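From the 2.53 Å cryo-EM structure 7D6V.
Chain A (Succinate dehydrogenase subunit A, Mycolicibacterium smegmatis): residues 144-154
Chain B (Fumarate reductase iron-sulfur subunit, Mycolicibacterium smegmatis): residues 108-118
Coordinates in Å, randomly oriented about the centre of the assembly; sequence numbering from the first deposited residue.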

# COMPACT_ATOMS: atom_id res chain seq x y z
N LEU A 144 7.65 -1.36 11.41
CA LEU A 144 7.27 -1.26 12.81
C LEU A 144 6.26 -2.34 13.20
O LEU A 144 6.38 -2.96 14.26
N GLN A 145 5.26 -2.58 12.34
CA GLN A 145 4.27 -3.61 12.63
C GLN A 145 4.90 -5.00 12.71
O GLN A 145 4.58 -5.80 13.60
N GLN A 146 5.81 -5.30 11.78
CA GLN A 146 6.47 -6.60 11.81
C GLN A 146 7.42 -6.72 12.99
O GLN A 146 7.61 -7.83 13.51
N LYS A 147 8.00 -5.61 13.44
CA LYS A 147 8.80 -5.65 14.67
C LYS A 147 7.93 -5.95 15.88
O LYS A 147 8.35 -6.69 16.78
N ILE A 148 6.72 -5.38 15.92
CA ILE A 148 5.78 -5.72 16.99
C ILE A 148 5.46 -7.21 16.96
O ILE A 148 5.43 -7.88 18.00
N VAL A 149 5.21 -7.75 15.77
CA VAL A 149 4.88 -9.17 15.65
C VAL A 149 6.05 -10.04 16.10
O VAL A 149 5.87 -11.06 16.76
N SER A 150 7.27 -9.63 15.75
CA SER A 150 8.46 -10.34 16.21
C SER A 150 8.57 -10.32 17.73
O SER A 150 8.91 -11.34 18.35
N LEU A 151 8.30 -9.17 18.34
CA LEU A 151 8.39 -9.07 19.79
C LEU A 151 7.37 -9.97 20.47
O LEU A 151 7.68 -10.63 21.47
N GLN A 152 6.16 -10.05 19.92
CA GLN A 152 5.20 -10.96 20.54
C GLN A 152 5.48 -12.42 20.21
O GLN A 152 5.07 -13.30 20.98
N GLN A 153 6.19 -12.72 19.12
CA GLN A 153 6.69 -14.08 18.93
C GLN A 153 7.71 -14.45 20.01
O GLN A 153 7.70 -15.57 20.53
N GLU A 154 8.59 -13.51 20.36
CA GLU A 154 9.51 -13.74 21.47
C GLU A 154 8.75 -13.94 22.78
O GLU A 154 9.11 -14.78 23.61
N ASN B 108 -5.82 -13.49 8.62
CA ASN B 108 -4.56 -12.97 8.11
C ASN B 108 -3.64 -12.52 9.24
O ASN B 108 -2.45 -12.82 9.23
N TYR B 109 -4.18 -11.80 10.22
CA TYR B 109 -3.35 -11.36 11.34
C TYR B 109 -2.95 -12.51 12.24
O TYR B 109 -1.92 -12.42 12.92
N GLU B 110 -3.71 -13.60 12.25
CA GLU B 110 -3.29 -14.80 12.96
C GLU B 110 -2.17 -15.51 12.22
O GLU B 110 -1.24 -16.04 12.83
N LYS B 111 -2.25 -15.55 10.88
CA LYS B 111 -1.16 -16.12 10.09
C LYS B 111 0.10 -15.27 10.16
O LYS B 111 1.20 -15.81 9.99
N ALA B 112 -0.03 -13.97 10.38
CA ALA B 112 1.13 -13.08 10.35
C ALA B 112 2.12 -13.39 11.47
O ALA B 112 3.32 -13.17 11.29
N ARG B 113 1.65 -13.88 12.61
CA ARG B 113 2.53 -14.12 13.75
C ARG B 113 2.94 -15.58 13.89
O ARG B 113 3.46 -15.97 14.94
N GLN B 114 2.71 -16.40 12.87
CA GLN B 114 3.27 -17.74 12.83
C GLN B 114 4.55 -17.82 12.01
O GLN B 114 5.36 -18.73 12.23
N ILE B 115 4.76 -16.89 11.09
CA ILE B 115 5.96 -16.89 10.26
C ILE B 115 7.12 -16.32 11.07
O ILE B 115 6.96 -15.25 11.69
N PRO B 116 8.27 -16.98 11.10
CA PRO B 116 9.44 -16.41 11.79
C PRO B 116 9.82 -15.07 11.18
O PRO B 116 9.77 -14.88 9.96
N SER B 117 10.21 -14.14 12.03
CA SER B 117 10.47 -12.77 11.61
C SER B 117 11.90 -12.63 11.11
O SER B 117 12.68 -13.59 11.07
N PHE B 118 12.25 -11.41 10.70
CA PHE B 118 13.59 -11.13 10.22
C PHE B 118 14.61 -11.36 11.33
O PHE B 118 14.46 -10.86 12.45

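The contact joins one side of a continuous helix in chain A to the end of a chain B helix and the loop that follows it. Five residues of the A helix, Gln A145, Val A149, Ser A150, Gln A152 and Gln A153, direct their CA-to-CB bonds toward chain B.

Gln A153 is the centrepiece. With chi1 m and chi2 t its chain is extended, carrying the amide to the carbonyls of Arg B113 and Ile B115, which accept no backbone hydrogen bond within this stretch. A primary amide suits this place because it donates and accepts at once. Gln A153 NE2 donates to Ile B115 O at 2.5 Å, a short bond, and more weakly to Arg B113 O at 3.2 Å, while Gln A153 OE1 accepts from Ser B117 OG at 2.8 Å. Ser B117, in the m rotamer, points toward the helix; with the loop backbone so close, a short side chain is enough to bring the hydroxyl to the amide. Ser B117 OG also lies 3.4 Å from Ser A150 CB. Ser A150 takes t and makes this contact through its methylene; a small residue here accompanies the close backbone approach, with CA of Ser A150 and CA of Ser B117 5.6 Å apart.

One turn back from Gln A153, Val A149 supplies a compact apolar part. In the t rotamer, Val A149 CG1 lies 3.6 Å from both Ala B112 O and Arg B113 CA, and 3.7 Å from Arg B113 CB.

Arg B113, p at chi1, has a CA-to-CB bond that runs sideways, yet much of its surface is covered by the A helix. Gln A152, also p, places Gln A152 NE2 at the edge of the Arg B113 guanidinium, 4.2 Å from Arg B113 NH1, too far for a hydrogen bond. Gln A145, t at both chi1 and chi2, similarly places Gln A145 NE2 at the ring edge of Tyr B109, 4.2 Å from Tyr B109 CE1; that nitrogen is hydrogen-bonded elsewhere in the structure.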

# COMPACT_ATOMS: atom_id res chain seq x y z
CB LEU A 144 6.71 0.13 13.10
CG LEU A 144 7.73 1.26 13.03
CD1 LEU A 144 7.05 2.61 13.13
CD2 LEU A 144 8.78 1.11 14.12
CB GLN A 145 3.17 -3.56 11.58
CG GLN A 145 2.34 -4.81 11.42
CD GLN A 145 1.51 -4.79 10.16
OE1 GLN A 145 1.69 -3.93 9.30
NE2 GLN A 145 0.59 -5.73 10.04
CB GLN A 146 7.21 -6.83 10.49
CG GLN A 146 6.27 -7.08 9.33
CD GLN A 146 6.92 -6.87 7.99
OE1 GLN A 146 8.06 -6.40 7.90
NE2 GLN A 146 6.21 -7.20 6.92
CB LYS A 147 9.54 -4.32 14.83
CG LYS A 147 10.34 -4.20 16.12
CD LYS A 147 11.43 -5.25 16.19
CE LYS A 147 12.25 -5.08 17.45
NZ LYS A 147 13.21 -6.20 17.64
CB ILE A 148 4.50 -4.88 16.86
CG1 ILE A 148 4.81 -3.39 16.96
CG2 ILE A 148 3.48 -5.29 17.92
CD1 ILE A 148 5.00 -2.90 18.36
CB VAL A 149 4.43 -9.50 14.21
CG1 VAL A 149 4.36 -11.00 14.01
CG2 VAL A 149 3.09 -8.86 13.93
CB SER A 150 9.71 -9.71 15.58
OG SER A 150 10.89 -10.36 16.01
CB LEU A 151 8.20 -7.62 20.23
CG LEU A 151 9.39 -6.70 19.92
CD1 LEU A 151 9.05 -5.25 20.23
CD2 LEU A 151 10.61 -7.13 20.68
CB GLN A 152 3.76 -10.60 20.18
CG GLN A 152 3.48 -10.22 18.76
CD GLN A 152 2.13 -9.53 18.63
OE1 GLN A 152 1.54 -9.12 19.62
NE2 GLN A 152 1.65 -9.41 17.40
CB GLN A 153 7.32 -14.22 17.55
CG GLN A 153 6.31 -14.39 16.43
CD GLN A 153 6.92 -14.18 15.06
OE1 GLN A 153 8.03 -13.68 14.94
NE2 GLN A 153 6.20 -14.58 14.03
CB GLU A 154 10.50 -12.58 21.60
CG GLU A 154 11.29 -12.28 20.35
CD GLU A 154 12.01 -10.95 20.43
OE1 GLU A 154 12.55 -10.63 21.51
OE2 GLU A 154 12.04 -10.22 19.42
CB ASN B 108 -4.83 -11.81 7.15
CG ASN B 108 -5.84 -12.17 6.08
OD1 ASN B 108 -5.51 -12.84 5.11
ND2 ASN B 108 -7.08 -11.73 6.26
CB TYR B 109 -4.09 -10.28 12.13
CG TYR B 109 -4.25 -9.00 11.34
CD1 TYR B 109 -3.22 -8.07 11.27
CD2 TYR B 109 -5.41 -8.74 10.64
CE1 TYR B 109 -3.36 -6.92 10.54
CE2 TYR B 109 -5.56 -7.59 9.91
CZ TYR B 109 -4.53 -6.68 9.86
OH TYR B 109 -4.67 -5.52 9.13
CB GLU B 110 -4.48 -15.73 13.18
CG GLU B 110 -5.24 -15.46 14.46
CD GLU B 110 -6.73 -15.63 14.29
OE1 GLU B 110 -7.49 -14.91 14.98
OE2 GLU B 110 -7.15 -16.48 13.48
CB LYS B 111 -1.59 -16.27 8.63
CG LYS B 111 -2.63 -17.34 8.39
CD LYS B 111 -2.14 -18.70 8.84
CE LYS B 111 -3.14 -19.79 8.51
NZ LYS B 111 -2.64 -21.15 8.82
CB ALA B 112 0.68 -11.63 10.43
CB ARG B 113 1.90 -13.61 15.04
CG ARG B 113 0.50 -14.08 15.31
CD ARG B 113 -0.18 -13.12 16.27
NE ARG B 113 -1.08 -13.80 17.19
CZ ARG B 113 -1.71 -13.19 18.19
NH1 ARG B 113 -1.54 -11.90 18.39
NH2 ARG B 113 -2.51 -13.88 18.99
CB GLN B 114 2.25 -18.73 12.27
CG GLN B 114 1.04 -18.94 13.16
CD GLN B 114 -0.08 -19.69 12.45
OE1 GLN B 114 0.06 -20.09 11.30
NE2 GLN B 114 -1.19 -19.87 13.15
CB ILE B 115 5.73 -16.08 8.99
CG1 ILE B 115 4.60 -16.70 8.17
CG2 ILE B 115 7.00 -16.01 8.15
CD1 ILE B 115 4.34 -15.96 6.89
CB PRO B 116 10.53 -17.46 11.58
CG PRO B 116 9.80 -18.71 11.31
CD PRO B 116 8.56 -18.32 10.57
CB SER B 117 10.19 -11.81 12.76
OG SER B 117 8.80 -11.77 13.05
CB PHE B 118 13.67 -9.69 9.71
CG PHE B 118 15.07 -9.20 9.49
CD1 PHE B 118 15.62 -8.25 10.34
CD2 PHE B 118 15.84 -9.68 8.45
CE1 PHE B 118 16.90 -7.79 10.14
CE2 PHE B 118 17.12 -9.22 8.25
CZ PHE B 118 17.65 -8.28 9.09